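Local coordinates for aminotransferase, class V family protein (PDB 5F8V), which probably catalyses the pyridoxal-phosphate-dependent transfer of the amino group between O-phospho-L-serine and 2-oxoglutarate in the second step of L-serine synthesis from 3-phospho-D-glycerate, at residues Phe87-His93 / Met218-Lys224; Asn132-Val136 / Gln160-Phe164; Gln166-Val170 / Ile187-Val193; Phe204-Met209 / Phe249-Ala254. The contacts are given in a common frame with arbitrary orientation. Residues are numbered along the deposited sequence.

Interaction 1 (Phe87-His93 / Met218-Lys224)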
# COMPACT_ATOMS: atom_id res chain seq x y z
N PHE A 87 17.77 -1.76 -7.07
CA PHE A 87 17.82 -0.31 -7.32
C PHE A 87 18.65 0.40 -6.26
O PHE A 87 19.50 1.23 -6.59
CB PHE A 87 16.43 0.33 -7.37
CG PHE A 87 15.77 0.27 -8.70
CD1 PHE A 87 16.28 0.99 -9.78
CD2 PHE A 87 14.62 -0.51 -8.90
CE1 PHE A 87 15.67 0.93 -11.02
CE2 PHE A 87 14.02 -0.57 -10.14
CZ PHE A 87 14.54 0.16 -11.20
N ASN A 88 18.41 0.04 -4.99
CA ASN A 88 18.99 0.71 -3.83
C ASN A 88 20.38 0.26 -3.38
O ASN A 88 21.12 1.06 -2.82
CB ASN A 88 18.03 0.60 -2.62
CG ASN A 88 16.88 1.60 -2.68
OD1 ASN A 88 17.02 2.74 -2.24
ND2 ASN A 88 15.74 1.17 -3.21
N PHE A 89 20.72 -1.02 -3.60
CA PHE A 89 21.89 -1.62 -2.93
C PHE A 89 22.96 -2.28 -3.80
O PHE A 89 23.96 -2.77 -3.27
CB PHE A 89 21.43 -2.64 -1.88
CG PHE A 89 20.53 -2.07 -0.82
CD1 PHE A 89 20.94 -1.00 -0.02
CD2 PHE A 89 19.26 -2.62 -0.59
CE1 PHE A 89 20.10 -0.48 0.96
CE2 PHE A 89 18.43 -2.11 0.39
CZ PHE A 89 18.86 -1.04 1.16
N ILE A 90 22.78 -2.31 -5.12
CA ILE A 90 23.86 -2.74 -6.02
C ILE A 90 25.05 -1.79 -5.88
O ILE A 90 26.19 -2.23 -5.81
CB ILE A 90 23.39 -2.83 -7.49
CG1 ILE A 90 22.46 -4.03 -7.67
CG2 ILE A 90 24.59 -2.95 -8.44
CD1 ILE A 90 21.75 -4.07 -9.00
N GLY A 91 24.77 -0.50 -5.81
CA GLY A 91 25.79 0.54 -5.82
C GLY A 91 26.59 0.46 -7.11
O GLY A 91 26.00 0.38 -8.19
N GLU A 92 27.91 0.44 -6.98
CA GLU A 92 28.83 0.31 -8.10
C GLU A 92 29.39 -1.11 -8.21
O GLU A 92 30.30 -1.34 -9.00
CB GLU A 92 30.01 1.30 -7.96
CG GLU A 92 29.63 2.76 -7.70
CD GLU A 92 29.15 3.50 -8.95
OE1 GLU A 92 28.74 2.85 -9.94
OE2 GLU A 92 29.19 4.75 -8.93
N HIS A 93 28.86 -2.05 -7.44
CA HIS A 93 29.33 -3.44 -7.49
C HIS A 93 28.94 -4.12 -8.80
O HIS A 93 27.96 -3.74 -9.43
CB HIS A 93 28.80 -4.24 -6.30
CG HIS A 93 29.27 -3.73 -4.97
ND1 HIS A 93 28.56 -2.81 -4.24
CD2 HIS A 93 30.39 -3.99 -4.26
CE1 HIS A 93 29.23 -2.53 -3.13
NE2 HIS A 93 30.34 -3.23 -3.12
N MET A 218 24.65 1.33 4.02
CA MET A 218 24.11 0.76 2.77
C MET A 218 23.46 1.84 1.90
O MET A 218 23.55 1.77 0.67
CB MET A 218 23.10 -0.36 3.05
CG MET A 218 23.67 -1.58 3.77
SD MET A 218 24.81 -2.53 2.76
CE MET A 218 23.70 -3.27 1.57
N LEU A 219 22.83 2.83 2.52
CA LEU A 219 22.23 3.95 1.80
C LEU A 219 23.22 5.03 1.35
O LEU A 219 22.85 5.91 0.56
CB LEU A 219 21.12 4.58 2.64
CG LEU A 219 19.92 3.66 2.88
CD1 LEU A 219 18.93 4.35 3.80
CD2 LEU A 219 19.25 3.27 1.57
N GLU A 220 24.47 4.96 1.81
CA GLU A 220 25.55 5.77 1.22
C GLU A 220 25.86 5.35 -0.24
O GLU A 220 26.47 6.11 -0.99
CB GLU A 220 26.82 5.73 2.09
CG GLU A 220 26.65 6.35 3.47
CD GLU A 220 27.90 6.28 4.35
OE1 GLU A 220 28.98 5.86 3.86
OE2 GLU A 220 27.82 6.65 5.54
N ARG A 221 25.44 4.14 -0.63
CA ARG A 221 25.65 3.65 -1.99
C ARG A 221 24.76 4.42 -2.98
O ARG A 221 23.67 4.85 -2.61
CB ARG A 221 25.33 2.15 -2.09
CG ARG A 221 26.19 1.29 -1.18
CD ARG A 221 25.81 -0.17 -1.26
NE ARG A 221 26.72 -0.99 -0.47
CZ ARG A 221 26.86 -2.31 -0.58
NH1 ARG A 221 26.14 -3.01 -1.45
NH2 ARG A 221 27.73 -2.94 0.21
N PRO A 222 25.24 4.61 -4.22
CA PRO A 222 24.44 5.36 -5.19
C PRO A 222 23.28 4.51 -5.72
O PRO A 222 23.47 3.33 -5.99
CB PRO A 222 25.44 5.66 -6.31
CG PRO A 222 26.39 4.52 -6.26
CD PRO A 222 26.51 4.14 -4.81
N VAL A 223 22.10 5.11 -5.82
CA VAL A 223 20.92 4.46 -6.42
C VAL A 223 21.07 4.29 -7.93
O VAL A 223 21.65 5.16 -8.60
CB VAL A 223 19.62 5.24 -6.08
CG1 VAL A 223 19.57 6.59 -6.80
CG2 VAL A 223 18.38 4.41 -6.41
N LYS A 224 20.56 3.19 -8.47
CA LYS A 224 20.64 2.93 -9.92
C LYS A 224 19.65 3.83 -10.67
O LYS A 224 18.60 4.16 -10.12
CB LYS A 224 20.32 1.46 -10.24
CG LYS A 224 21.40 0.47 -9.85
CD LYS A 224 22.52 0.43 -10.88
CE LYS A 224 23.61 -0.52 -10.46
NZ LYS A 224 24.82 -0.37 -11.31
O HOH W 1 22.34 0.68 -6.31
O HOH W 2 27.19 -1.58 -10.72
O HOH W 3 25.99 2.35 -11.29

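Interaction 2 (Asn132-Val136 / Gln160-Phe164)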
# COMPACT_ATOMS: atom_id res chain seq x y z
N ASN A 132 10.78 -30.04 -4.81
CA ASN A 132 10.50 -30.22 -3.38
C ASN A 132 11.79 -30.35 -2.56
O ASN A 132 12.20 -31.46 -2.22
CB ASN A 132 9.62 -31.45 -3.17
CG ASN A 132 8.31 -31.36 -3.92
OD1 ASN A 132 7.53 -30.45 -3.68
ND2 ASN A 132 8.08 -32.29 -4.84
N PRO A 133 12.44 -29.21 -2.25
CA PRO A 133 13.67 -29.31 -1.45
C PRO A 133 13.39 -29.80 -0.04
O PRO A 133 12.32 -29.53 0.50
CB PRO A 133 14.20 -27.88 -1.44
CG PRO A 133 13.02 -27.03 -1.70
CD PRO A 133 12.15 -27.82 -2.62
N VAL A 134 14.34 -30.54 0.53
CA VAL A 134 14.24 -31.06 1.89
C VAL A 134 15.15 -30.30 2.87
O VAL A 134 15.14 -30.60 4.07
CB VAL A 134 14.58 -32.58 1.95
CG1 VAL A 134 13.72 -33.35 0.94
CG2 VAL A 134 16.06 -32.85 1.72
N GLU A 135 15.91 -29.33 2.36
CA GLU A 135 16.91 -28.64 3.15
C GLU A 135 17.38 -27.40 2.39
O GLU A 135 17.10 -27.24 1.20
CB GLU A 135 18.12 -29.57 3.43
CG GLU A 135 18.82 -30.10 2.17
CD GLU A 135 19.91 -31.14 2.45
OE1 GLU A 135 20.34 -31.31 3.61
OE2 GLU A 135 20.33 -31.80 1.49
N VAL A 136 18.09 -26.52 3.10
CA VAL A 136 18.91 -25.49 2.46
C VAL A 136 20.20 -26.21 2.01
O VAL A 136 20.79 -26.95 2.80
CB VAL A 136 19.26 -24.36 3.43
CG1 VAL A 136 20.27 -23.38 2.82
CG2 VAL A 136 17.99 -23.63 3.86
N GLN A 160 7.42 -24.03 1.04
CA GLN A 160 8.25 -25.21 1.28
C GLN A 160 8.38 -25.55 2.78
O GLN A 160 8.68 -26.69 3.13
CB GLN A 160 9.62 -25.03 0.66
CG GLN A 160 9.65 -25.08 -0.86
CD GLN A 160 9.15 -23.82 -1.53
OE1 GLN A 160 9.30 -22.72 -1.02
NE2 GLN A 160 8.55 -23.98 -2.70
N GLY A 161 8.15 -24.57 3.65
CA GLY A 161 8.36 -24.77 5.09
C GLY A 161 9.82 -24.98 5.48
O GLY A 161 10.12 -25.80 6.35
N ILE A 162 10.72 -24.24 4.83
CA ILE A 162 12.17 -24.27 5.10
C ILE A 162 12.58 -22.95 5.78
O ILE A 162 12.41 -21.89 5.19
CB ILE A 162 12.98 -24.48 3.81
CG1 ILE A 162 12.58 -25.82 3.17
CG2 ILE A 162 14.49 -24.46 4.08
CD1 ILE A 162 13.31 -26.18 1.89
N GLU A 163 13.10 -23.03 7.00
CA GLU A 163 13.47 -21.86 7.81
C GLU A 163 14.90 -21.99 8.30
O GLU A 163 15.32 -23.08 8.70
CB GLU A 163 12.54 -21.70 9.02
CG GLU A 163 12.67 -20.37 9.77
CD GLU A 163 11.62 -20.18 10.85
OE1 GLU A 163 11.27 -21.15 11.56
OE2 GLU A 163 11.11 -19.04 11.00
N PHE A 164 15.63 -20.88 8.29
CA PHE A 164 16.98 -20.84 8.81
C PHE A 164 16.91 -20.69 10.31
O PHE A 164 16.13 -19.87 10.79
CB PHE A 164 17.75 -19.65 8.24
CG PHE A 164 18.19 -19.83 6.83
CD1 PHE A 164 19.53 -20.09 6.53
CD2 PHE A 164 17.28 -19.73 5.79
CE1 PHE A 164 19.94 -20.26 5.22
CE2 PHE A 164 17.69 -19.90 4.48
CZ PHE A 164 19.03 -20.15 4.19

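Interaction 3 (Gln166-Val170 / Ile187-Val193)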
# COMPACT_ATOMS: atom_id res chain seq x y z
N GLN A 166 19.71 -19.82 12.09
CA GLN A 166 20.62 -18.68 12.30
C GLN A 166 21.00 -18.06 10.96
O GLN A 166 20.85 -18.71 9.92
CB GLN A 166 21.87 -19.13 13.06
CG GLN A 166 22.79 -20.06 12.27
CD GLN A 166 23.64 -20.96 13.16
OE1 GLN A 166 24.86 -20.81 13.23
NE2 GLN A 166 23.00 -21.90 13.83
N PHE A 167 21.47 -16.81 10.96
CA PHE A 167 21.87 -16.14 9.72
C PHE A 167 23.06 -16.88 9.08
O PHE A 167 23.92 -17.39 9.80
CB PHE A 167 22.27 -14.68 9.95
CG PHE A 167 21.15 -13.77 10.39
CD1 PHE A 167 19.80 -14.16 10.37
CD2 PHE A 167 21.45 -12.47 10.80
CE1 PHE A 167 18.81 -13.29 10.78
CE2 PHE A 167 20.45 -11.60 11.20
CZ PHE A 167 19.13 -12.01 11.20
N PRO A 168 23.11 -16.94 7.73
CA PRO A 168 24.30 -17.47 7.07
C PRO A 168 25.56 -16.65 7.36
O PRO A 168 25.47 -15.47 7.71
CB PRO A 168 23.96 -17.37 5.58
CG PRO A 168 22.48 -17.30 5.52
CD PRO A 168 22.07 -16.57 6.76
N ASP A 169 26.71 -17.30 7.22
CA ASP A 169 28.02 -16.67 7.33
C ASP A 169 28.59 -16.47 5.92
O ASP A 169 29.02 -17.43 5.28
CB ASP A 169 28.94 -17.55 8.18
CG ASP A 169 30.28 -16.89 8.48
OD1 ASP A 169 30.38 -15.64 8.44
OD2 ASP A 169 31.24 -17.64 8.77
N VAL A 170 28.55 -15.24 5.43
CA VAL A 170 29.07 -14.89 4.12
C VAL A 170 29.73 -13.51 4.17
O VAL A 170 29.39 -12.70 5.05
CB VAL A 170 27.98 -14.90 3.02
CG1 VAL A 170 27.42 -16.30 2.82
CG2 VAL A 170 26.87 -13.90 3.31
N ILE A 187 16.05 -11.14 16.75
CA ILE A 187 17.07 -11.05 15.72
C ILE A 187 18.37 -10.64 16.42
O ILE A 187 18.37 -9.67 17.17
CB ILE A 187 16.68 -10.03 14.63
CG1 ILE A 187 15.50 -10.57 13.80
CG2 ILE A 187 17.86 -9.73 13.72
CD1 ILE A 187 14.86 -9.54 12.88
N THR A 188 19.44 -11.39 16.17
CA THR A 188 20.79 -11.06 16.63
C THR A 188 21.73 -10.95 15.41
O THR A 188 21.29 -11.11 14.26
CB THR A 188 21.34 -12.13 17.59
OG1 THR A 188 21.38 -13.40 16.93
CG2 THR A 188 20.47 -12.22 18.84
N GLN A 189 23.00 -10.65 15.68
CA GLN A 189 24.03 -10.56 14.65
C GLN A 189 23.70 -9.48 13.62
O GLN A 189 23.79 -9.70 12.41
CB GLN A 189 24.27 -11.92 13.98
CG GLN A 189 24.64 -13.05 14.94
CD GLN A 189 24.95 -14.33 14.18
OE1 GLN A 189 24.13 -14.82 13.40
NE2 GLN A 189 26.15 -14.88 14.39
N TRP A 190 23.32 -8.31 14.11
CA TRP A 190 23.02 -7.15 13.26
C TRP A 190 24.20 -6.73 12.38
O TRP A 190 24.01 -6.23 11.27
CB TRP A 190 22.52 -5.96 14.10
CG TRP A 190 21.16 -6.20 14.70
CD1 TRP A 190 20.88 -6.61 15.97
CD2 TRP A 190 19.90 -6.05 14.04
NE1 TRP A 190 19.53 -6.73 16.14
CE2 TRP A 190 18.90 -6.38 14.98
CE3 TRP A 190 19.51 -5.66 12.75
CZ2 TRP A 190 17.53 -6.35 14.67
CZ3 TRP A 190 18.16 -5.62 12.44
CH2 TRP A 190 17.18 -5.96 13.39
N GLU A 191 25.43 -6.95 12.86
CA GLU A 191 26.64 -6.71 12.06
C GLU A 191 26.70 -7.41 10.68
O GLU A 191 27.42 -6.95 9.80
CB GLU A 191 27.92 -7.05 12.87
CG GLU A 191 28.18 -8.53 13.15
CD GLU A 191 27.49 -9.07 14.40
OE1 GLU A 191 26.68 -8.35 15.02
OE2 GLU A 191 27.77 -10.23 14.77
N LYS A 192 25.95 -8.50 10.52
CA LYS A 192 25.86 -9.23 9.24
C LYS A 192 24.86 -8.66 8.24
O LYS A 192 24.83 -9.09 7.07
CB LYS A 192 25.45 -10.69 9.49
CG LYS A 192 26.37 -11.49 10.39
CD LYS A 192 25.80 -12.87 10.64
CE LYS A 192 26.79 -13.76 11.37
NZ LYS A 192 27.96 -14.12 10.52
N VAL A 193 24.03 -7.71 8.70
CA VAL A 193 22.79 -7.32 8.02
C VAL A 193 22.91 -5.97 7.31
O VAL A 193 23.20 -4.94 7.94
CB VAL A 193 21.63 -7.24 9.03
CG1 VAL A 193 20.33 -6.78 8.35
CG2 VAL A 193 21.42 -8.57 9.74
O HOH W 4 21.43 -15.47 13.67
O HOH W 5 27.18 -13.19 7.28

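Interaction 4 (Phe204-Met209 / Phe249-Ala254)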
# COMPACT_ATOMS: atom_id res chain seq x y z
N PHE A 204 2.09 -8.97 11.13
CA PHE A 204 1.74 -7.68 11.73
C PHE A 204 0.70 -6.86 10.96
O PHE A 204 0.74 -5.62 10.95
CB PHE A 204 3.00 -6.85 12.11
CG PHE A 204 3.92 -6.55 10.96
CD1 PHE A 204 4.75 -7.54 10.43
CD2 PHE A 204 3.98 -5.27 10.43
CE1 PHE A 204 5.60 -7.25 9.36
CE2 PHE A 204 4.83 -4.98 9.37
CZ PHE A 204 5.64 -5.97 8.84
N GLY A 205 -0.27 -7.55 10.34
CA GLY A 205 -1.57 -6.95 10.04
C GLY A 205 -1.99 -6.82 8.59
O GLY A 205 -2.25 -7.81 7.93
N LEU A 206 -2.08 -5.58 8.11
CA LEU A 206 -2.75 -5.30 6.83
C LEU A 206 -1.84 -5.52 5.66
O LEU A 206 -0.69 -5.09 5.69
CB LEU A 206 -3.25 -3.86 6.76
CG LEU A 206 -4.67 -3.62 7.26
CD1 LEU A 206 -4.73 -3.56 8.78
CD2 LEU A 206 -5.19 -2.34 6.63
N ALA A 207 -2.38 -6.15 4.62
CA ALA A 207 -1.72 -6.19 3.33
C ALA A 207 -1.69 -4.79 2.73
O ALA A 207 -2.58 -3.98 3.00
CB ALA A 207 -2.43 -7.14 2.38
N GLY A 208 -0.68 -4.53 1.92
CA GLY A 208 -0.46 -3.22 1.30
C GLY A 208 0.72 -2.45 1.88
O GLY A 208 1.06 -1.39 1.34
N MET A 209 1.32 -2.97 2.95
CA MET A 209 2.39 -2.28 3.67
C MET A 209 3.53 -3.23 4.03
O MET A 209 3.30 -4.40 4.35
CB MET A 209 1.83 -1.65 4.96
CG MET A 209 2.83 -0.82 5.77
SD MET A 209 3.74 -1.74 7.03
CE MET A 209 2.49 -1.84 8.30
N PHE A 249 -3.59 3.60 8.27
CA PHE A 249 -4.33 2.56 8.98
C PHE A 249 -3.50 1.29 9.19
O PHE A 249 -3.59 0.65 10.24
CB PHE A 249 -5.66 2.22 8.29
CG PHE A 249 -6.59 1.40 9.15
CD1 PHE A 249 -6.64 0.02 9.03
CD2 PHE A 249 -7.41 2.01 10.09
CE1 PHE A 249 -7.49 -0.74 9.82
CE2 PHE A 249 -8.27 1.27 10.89
CZ PHE A 249 -8.31 -0.11 10.76
N ALA A 250 -2.66 0.95 8.21
CA ALA A 250 -1.79 -0.21 8.33
C ALA A 250 -0.74 -0.03 9.44
O ALA A 250 -0.44 -0.97 10.19
CB ALA A 250 -1.11 -0.50 7.00
N ILE A 251 -0.21 1.19 9.56
CA ILE A 251 0.83 1.49 10.55
C ILE A 251 0.23 1.50 11.95
O ILE A 251 0.77 0.89 12.86
CB ILE A 251 1.54 2.83 10.24
CG1 ILE A 251 2.33 2.71 8.93
CG2 ILE A 251 2.48 3.24 11.37
CD1 ILE A 251 2.53 4.03 8.21
N TYR A 252 -0.89 2.22 12.10
CA TYR A 252 -1.70 2.21 13.33
C TYR A 252 -2.03 0.78 13.78
O TYR A 252 -1.90 0.45 14.96
CB TYR A 252 -2.99 3.03 13.11
CG TYR A 252 -4.21 2.60 13.92
CD1 TYR A 252 -4.45 3.13 15.18
CD2 TYR A 252 -5.12 1.69 13.40
CE1 TYR A 252 -5.57 2.75 15.91
CE2 TYR A 252 -6.24 1.29 14.12
CZ TYR A 252 -6.45 1.82 15.38
OH TYR A 252 -7.56 1.43 16.09
N PHE A 253 -2.47 -0.05 12.85
CA PHE A 253 -2.86 -1.42 13.19
C PHE A 253 -1.65 -2.29 13.51
O PHE A 253 -1.69 -3.10 14.42
CB PHE A 253 -3.73 -2.05 12.10
CG PHE A 253 -4.51 -3.23 12.60
CD1 PHE A 253 -4.09 -4.53 12.36
CD2 PHE A 253 -5.66 -3.03 13.36
CE1 PHE A 253 -4.81 -5.61 12.84
CE2 PHE A 253 -6.38 -4.11 13.85
CZ PHE A 253 -5.95 -5.40 13.59
N ALA A 254 -0.57 -2.10 12.76
CA ALA A 254 0.70 -2.73 13.09
C ALA A 254 1.12 -2.42 14.52
O ALA A 254 1.51 -3.32 15.26
CB ALA A 254 1.78 -2.29 12.12
O HOH W 6 -1.28 -3.58 9.78

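Interaction 1 (Phe87-His93 / Met218-Lys224)
Met218 opens the loop by setting its CB 3.7 Å from CE1 of Phe89, and Leu219 continues the apolar patch, its CD2 lying 3.9 Å from that same CE1; Tyr233 and Ile214 border this pocket. Arg221 reaches across: its NH1 donates to Phe89 O (2.8 Å) and also to Ala149 O, while CE1 of His93 lies over one face of the guanidinium, 3.5 Å from Arg221 CZ. His93 is held by its own ND1 bond to Ile90 O (2.9 Å). Here the loop after strand 209-215 packs on the C-terminal part of helix 78-89 in the large domain of this fold type I enzyme; Gly91 then takes positive phi, and a type II' turn from Ile90 to His93 reverses the chain. An ideal CB on Gly91 would come within a tight 3.4 Å of Arg221 CB. Pro222 O shares water 1 with Phe87 O and Gly91 N, near the helix end. At Val223, CG2 packs 3.4 Å from Phe87 O. Lys224 N donates to Phe87 O (2.9 Å), whereas Lys224 NZ reaches Gly91 O only weakly (3.4 Å) and is joined through waters 2 and 3 to His93 O and Glu92 OE1.

Interaction 2 (Asn132-Val136 / Gln160-Phe164)
Ile162 is the centre of a small apolar contact between the loop 132-136 and the short, weakly bonded strand at about 162-163, paired antiparallel with 156-157. In its m,t rotamer the isoleucine extends CD1 to 3.7 Å from Pro133 CG, while CG2 meets Val136 CG2 at 3.6 Å; one side chain thus spans from Pro133 to Val136. Val136, with chi1 near 173°, also lays CG2 over the face of the Phe164 ring, 4.0 Å from its centroid, in a CH-pi contact. Phe164 starts out sideways from its backbone, and its m rotamer swings CZ to 3.6 Å from Val136 CG2; Tyr153 meets the same ring edge-to-face. Gln160 brings its CG to 4.0 Å from Pro133 CG through chi1 (m); the turn at chi2 (77°) then directs the amide, whose NE2 bonds Thr103 OG1. Gly161, in left-handed backbone geometry, forms a G1 beta bulge with Ile162 opposite Glu157. Glu135 and Glu163 point away and pair with Lys296 and Arg302, respectively. With charged ends directed elsewhere, the two segments are held by van der Waals and CH-pi packing, which depends on complementary shape rather than on polar pairing between them.

Interaction 3 (Gln166-Val170 / Ile187-Val193)
Phe167 gives up more surface than any other residue here, 117 Å², because its side chain projects into the hollow formed by the bend of 187-193. Phe167 CZ packs 3.6 Å from Ile187 CG2, and Phe167 CE2 lies 3.5 Å from Val193 CG2. The same Phe167 CE2 is 3.2 Å from Thr188 O. Gln189 O and Lys192 CD sit at the ring's edge, near its plane. Tyr153, Leu174, Ile176 and Met178 complete the surroundings, so the ring packs against the central strands 148-154 and 174-177.

Lys192 buries 62 Å². Its aliphatic part runs past the phenylalanine, with CD 4.0 Å from Phe167 CB and 3.9 Å from Pro168 O. Beyond it, Lys192 NZ forms a long salt bridge with Asp169 OD1 (3.5 Å) and a weak bond to water 5, which is also bound by Pro168 O and Val170 N.

Gln189 contributes 29 Å². Water 4 accepts from Phe167 N (3.0 Å) and donates to Gln189 OE1 (2.8 Å), linking the backbone of one loop to a side chain of the other. Gln189 itself has positive phi and leads into the 3-10 turn 190-192, in which Lys192 N bonds to Gln189 O. The two loops lead into the adjacent parallel strands 174-177 and 193-199 in the interior of the mixed sheet, as in the large domain of fold type I PLP enzymes.

Interaction 4 (Phe204-Met209 / Phe249-Ala254)
Apolar packing accounts for most of this buried contact. Leu206 projects at the helix, with CB 4.0 Å from Ala250 CB, CD2 3.7 Å from Phe249 CD1 and CD1 3.8 Å from Phe253 CD1. Met209 adds CB at 3.8 Å from Ala250 CB and CE at 3.9 Å from Ala254 CB, whose methyl also lies at the edge of the Phe204 ring. Gly205 adopts backbone angles that demand glycine, and an ideal CB would stand a tight 3.2 Å from Phe253 CD1.

Polar links are fewer. Water 6 donates to Phe204 O (3.1 Å) and Ala250 O (2.8 Å) and accepts from Leu206 N (2.7 Å), while Ala254 CA makes a CA-H...O contact with Phe204 O (3.6 Å).

The Phe249 ring stacks on Phe249 of the second subunit and packs on its Leu206, placing the contact at the dimer interface. Segment 204-209 closely follows Lys202, which carries the PLP Schiff base, an arrangement characteristic of fold type I PLP enzymes, whose cofactor lysine lies close to the dimer interface.

Along the chain, 87-93 comes first and pairs with 218-224, so interactions 2 and 3 both fall within the span that interaction 1 closes, whereas interaction 4 crosses it. The mixed sheet relates interactions 1, 3 and 4 through the loops flanking strands 174-177, 193-199 and 209-215; interaction 2 involves the small sheet of 156-157 and 162-163. Interactions 2 and 3 adjoin in sequence, their centres about 19 Å apart. Interactions 2 and 4 lie on opposite sides of the chain's centre, about 28 Å apart between centres. Interaction 4, just after PLP-bearing Lys202, and interaction 1, at Phe87, reach the second subunit; interactions 2 and 3 do not touch it.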